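Local coordinates for protein putative O-GlcNAcase nagJ (Clostridium perfringens, PDB 6PV5) that probably acts as a family 84 glycoside hydrolase with hexosaminidase activity, the catalytic barrel being followed here by a helical post-catalytic region, at residues N529-S532 with K533-Q536; L558-F561 with E562-N566. All coordinates share one frame; numbering follows the deposited sequence.

Contact 1 of 2, residues N529-S532 with K533-Q536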
# COMPACT_ATOMS: atom_id res chain seq x y z
N ASN A 529 -26.05 -12.31 -16.04
CA ASN A 529 -25.72 -10.90 -15.97
C ASN A 529 -24.23 -10.72 -15.69
O ASN A 529 -23.56 -9.92 -16.34
CB ASN A 529 -26.53 -10.17 -14.88
CG ASN A 529 -27.98 -9.95 -15.23
OD1 ASN A 529 -28.32 -9.68 -16.38
ND2 ASN A 529 -28.85 -10.05 -14.23
N GLU A 530 -23.70 -11.45 -14.70
CA GLU A 530 -22.28 -11.35 -14.38
C GLU A 530 -21.42 -11.67 -15.60
O GLU A 530 -20.55 -10.89 -15.97
CB GLU A 530 -21.92 -12.23 -13.19
CG GLU A 530 -20.46 -12.08 -12.74
CD GLU A 530 -19.95 -10.67 -12.43
OE1 GLU A 530 -20.78 -9.76 -12.18
OE2 GLU A 530 -18.71 -10.49 -12.43
N PHE A 531 -21.72 -12.80 -16.27
CA PHE A 531 -20.92 -13.31 -17.37
C PHE A 531 -20.98 -12.35 -18.56
O PHE A 531 -19.99 -12.22 -19.29
CB PHE A 531 -21.31 -14.74 -17.76
CG PHE A 531 -21.10 -15.81 -16.71
CD1 PHE A 531 -19.99 -15.78 -15.87
CD2 PHE A 531 -22.00 -16.86 -16.57
CE1 PHE A 531 -19.80 -16.78 -14.92
CE2 PHE A 531 -21.80 -17.86 -15.62
CZ PHE A 531 -20.70 -17.82 -14.80
N SER A 532 -22.12 -11.68 -18.75
CA SER A 532 -22.23 -10.72 -19.84
C SER A 532 -21.35 -9.51 -19.57
O SER A 532 -20.80 -8.93 -20.49
CB SER A 532 -23.66 -10.30 -20.11
OG SER A 532 -24.47 -11.45 -20.29
N LYS A 533 -21.23 -9.10 -18.30
CA LYS A 533 -20.39 -7.96 -18.00
C LYS A 533 -18.93 -8.34 -18.23
O LYS A 533 -18.17 -7.55 -18.77
CB LYS A 533 -20.60 -7.48 -16.56
CG LYS A 533 -21.98 -6.89 -16.28
CD LYS A 533 -22.18 -6.69 -14.80
CE LYS A 533 -23.58 -6.22 -14.47
NZ LYS A 533 -23.81 -6.18 -13.01
N MET A 534 -18.58 -9.58 -17.88
CA MET A 534 -17.23 -10.11 -18.05
C MET A 534 -16.86 -10.10 -19.53
O MET A 534 -15.72 -9.79 -19.88
CB MET A 534 -17.10 -11.53 -17.49
CG MET A 534 -17.27 -11.62 -15.97
SD MET A 534 -17.14 -13.31 -15.31
CE MET A 534 -15.47 -13.79 -15.72
N VAL A 535 -17.83 -10.43 -20.39
CA VAL A 535 -17.59 -10.40 -21.82
C VAL A 535 -17.25 -8.98 -22.28
O VAL A 535 -16.38 -8.81 -23.13
CB VAL A 535 -18.75 -11.01 -22.64
CG1 VAL A 535 -18.64 -10.69 -24.12
CG2 VAL A 535 -18.81 -12.52 -22.43
N GLN A 536 -17.93 -7.97 -21.73
CA GLN A 536 -17.89 -6.62 -22.29
C GLN A 536 -16.75 -5.76 -21.74
O GLN A 536 -16.31 -4.83 -22.41
CB GLN A 536 -19.16 -5.84 -21.94
CG GLN A 536 -20.45 -6.43 -22.48
CD GLN A 536 -21.61 -5.68 -21.86
OE1 GLN A 536 -21.79 -4.48 -22.10
NE2 GLN A 536 -22.39 -6.37 -21.04
O HOH W 1 -23.41 -9.22 -11.97

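Contact 2 of 2, residues L558-F561 with E562-N566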
# COMPACT_ATOMS: atom_id res chain seq x y z
N LEU A 558 -7.10 -9.65 -19.06
CA LEU A 558 -8.34 -9.13 -19.61
C LEU A 558 -8.85 -10.04 -20.73
O LEU A 558 -10.06 -10.24 -20.85
CB LEU A 558 -8.08 -7.72 -20.15
CG LEU A 558 -7.92 -6.62 -19.11
CD1 LEU A 558 -7.36 -5.38 -19.78
CD2 LEU A 558 -9.25 -6.26 -18.45
N SER A 559 -7.95 -10.55 -21.58
CA SER A 559 -8.32 -11.41 -22.69
C SER A 559 -8.90 -12.72 -22.16
O SER A 559 -9.90 -13.20 -22.68
CB SER A 559 -7.12 -11.69 -23.60
OG SER A 559 -6.59 -10.45 -24.04
N LYS A 560 -8.24 -13.28 -21.14
CA LYS A 560 -8.71 -14.50 -20.51
C LYS A 560 -10.07 -14.25 -19.87
O LYS A 560 -10.95 -15.12 -19.92
CB LYS A 560 -7.71 -15.04 -19.48
CG LYS A 560 -8.07 -16.42 -18.94
CD LYS A 560 -6.92 -17.21 -18.45
CE LYS A 560 -7.33 -18.58 -17.98
NZ LYS A 560 -6.12 -19.35 -17.57
N PHE A 561 -10.26 -13.05 -19.31
CA PHE A 561 -11.49 -12.71 -18.60
C PHE A 561 -12.68 -12.72 -19.55
O PHE A 561 -13.75 -13.18 -19.19
CB PHE A 561 -11.38 -11.30 -18.02
CG PHE A 561 -12.40 -10.87 -17.00
CD1 PHE A 561 -12.44 -11.44 -15.73
CD2 PHE A 561 -13.27 -9.82 -17.27
CE1 PHE A 561 -13.35 -10.99 -14.77
CE2 PHE A 561 -14.17 -9.36 -16.30
CZ PHE A 561 -14.20 -9.94 -15.05
N GLU A 562 -12.46 -12.23 -20.78
CA GLU A 562 -13.49 -12.23 -21.81
C GLU A 562 -13.92 -13.65 -22.15
O GLU A 562 -15.12 -13.89 -22.30
CB GLU A 562 -12.98 -11.53 -23.07
CG GLU A 562 -14.10 -11.27 -24.07
CD GLU A 562 -13.70 -10.52 -25.33
OE1 GLU A 562 -13.05 -9.47 -25.22
OE2 GLU A 562 -14.07 -10.98 -26.42
N ILE A 563 -12.96 -14.57 -22.26
CA ILE A 563 -13.23 -15.98 -22.55
C ILE A 563 -13.99 -16.65 -21.40
O ILE A 563 -14.88 -17.46 -21.66
CB ILE A 563 -11.93 -16.75 -22.87
CG1 ILE A 563 -11.13 -16.13 -24.03
CG2 ILE A 563 -12.20 -18.24 -23.11
CD1 ILE A 563 -9.85 -16.90 -24.33
N TYR A 564 -13.60 -16.37 -20.13
CA TYR A 564 -14.37 -16.84 -18.99
C TYR A 564 -15.83 -16.39 -19.12
O TYR A 564 -16.73 -17.18 -18.88
CB TYR A 564 -13.82 -16.32 -17.66
CG TYR A 564 -12.74 -17.17 -17.06
CD1 TYR A 564 -13.01 -18.48 -16.68
CD2 TYR A 564 -11.46 -16.67 -16.87
CE1 TYR A 564 -12.02 -19.28 -16.13
CE2 TYR A 564 -10.46 -17.47 -16.34
CZ TYR A 564 -10.74 -18.77 -15.96
OH TYR A 564 -9.79 -19.56 -15.39
N GLY A 565 -16.06 -15.12 -19.49
CA GLY A 565 -17.42 -14.64 -19.68
C GLY A 565 -18.22 -15.54 -20.63
O GLY A 565 -19.31 -16.03 -20.30
N ASN A 566 -17.62 -15.80 -21.80
CA ASN A 566 -18.21 -16.63 -22.84
C ASN A 566 -18.39 -18.06 -22.37
O ASN A 566 -19.42 -18.68 -22.65
CB ASN A 566 -17.38 -16.54 -24.13
CG ASN A 566 -17.66 -15.24 -24.84
OD1 ASN A 566 -18.81 -14.81 -24.91
ND2 ASN A 566 -16.63 -14.60 -25.36

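Contact 1 of 2, residues N529-S532 with K533-Q536
Met534 lies alongside Phe531, three residues further along helix 521-544 of the helical post-catalytic region, and their overlap is a Met-aromatic contact of the edge type. Met534 SD stands 5.2 Å from the Phe531 ring centroid and 88° off the ring normal, so the sulfur lies in the ring plane; its nearest ring atom is Phe531 CD1, at 3.8 Å. The two side chains run side by side and pack on helix 548-579, where Met534 meets Phe561 and Tyr564 and Phe531 meets Leu569. The backbone is ordinary α-helix, with Met534 N donating to Glu530 O at 3.0 Å. Glu530, bent at chi2 (53°), divides its carboxylate: OE2 is hydrogen-bonded to His489 NE2, while Glu530 OE1 accepts from a water oxygen at 2.7 Å that in turn accepts from Lys533 NZ. This water spans the two charged groups, which do not touch directly. On the exposed side Gln536 turns its amide back onto its own helix. Gln536 NE2 donates to Ser532 O at 3.1 Å, with the acceptor near the amide plane but the donor 69° out of the carbonyl plane, above it rather than on a lone pair.

Contact 2 of 2, residues L558-F561 with E562-N566
Tyr564 N donates to Lys560 O at 2.9 Å with an N-H...O angle of 166°. Gly565 N to Phe561 O, at 3.0 Å, and Glu562 N to Leu558 O continue the i to i+4 pattern of an α-helix, whereas Ile563 N to Ser559 O is stretched and weak at 3.4 Å. The polar ends of the main side-chain pair are held by other parts of the chain. Lys560 NZ donates to the carbonyl oxygens of Ile603 and Ala605, with a weak third bond to Leu600 O, and Tyr564 OH is hydrogen-bonded to Asp613 OD2. These carbonyls satisfy the ammonium of a buried lysine. With CG opposite the backbone N (chi1 -172°) and the chain extended beyond it, the Lys560 methylenes pass obliquely across Tyr564, one turn on. Lys560 CG lies 3.7 Å from Tyr564 CE2, and farther out Lys560 CE is 3.7 Å from Tyr564 OH, so the aliphatic chain follows one flank of the phenol from CE2 to the hydroxyl. Tyr564 CB also rests 3.5 Å from Phe561 O. Phe561 turns to another side, making edge-to-face ring contacts with Phe486 and His489. Helix 548-579 is thus packed on several flanks among the helices of the post-catalytic region: Glu562 touches Asn539 of helix 521-544, Ile563 meets Asn599 and Leu600 of helix 583-601, and Tyr564 reaches Val612 and Ile616 of helix 612-619.

From the N terminus the chain first forms the mixed sheet and the eight-stranded parallel barrel, then enters the helices that hold both contacts. Contact 1 comes first, on helix 521-544, and contact 2 follows on helix 548-579, the next helix. Each joins adjoining turns of a single helix and closes no loop; they lie in series, neither nesting nor crossing. Their centres are about 9 Å apart, and the two helices touch directly: Val535 CG2 is 3.4 Å from Asn566 OD1, and Phe531 CB is 3.5 Å from Gly565 O. Helix 612-619 adds a shared neighbour, since Val612 is touched by both Phe531 and Tyr564.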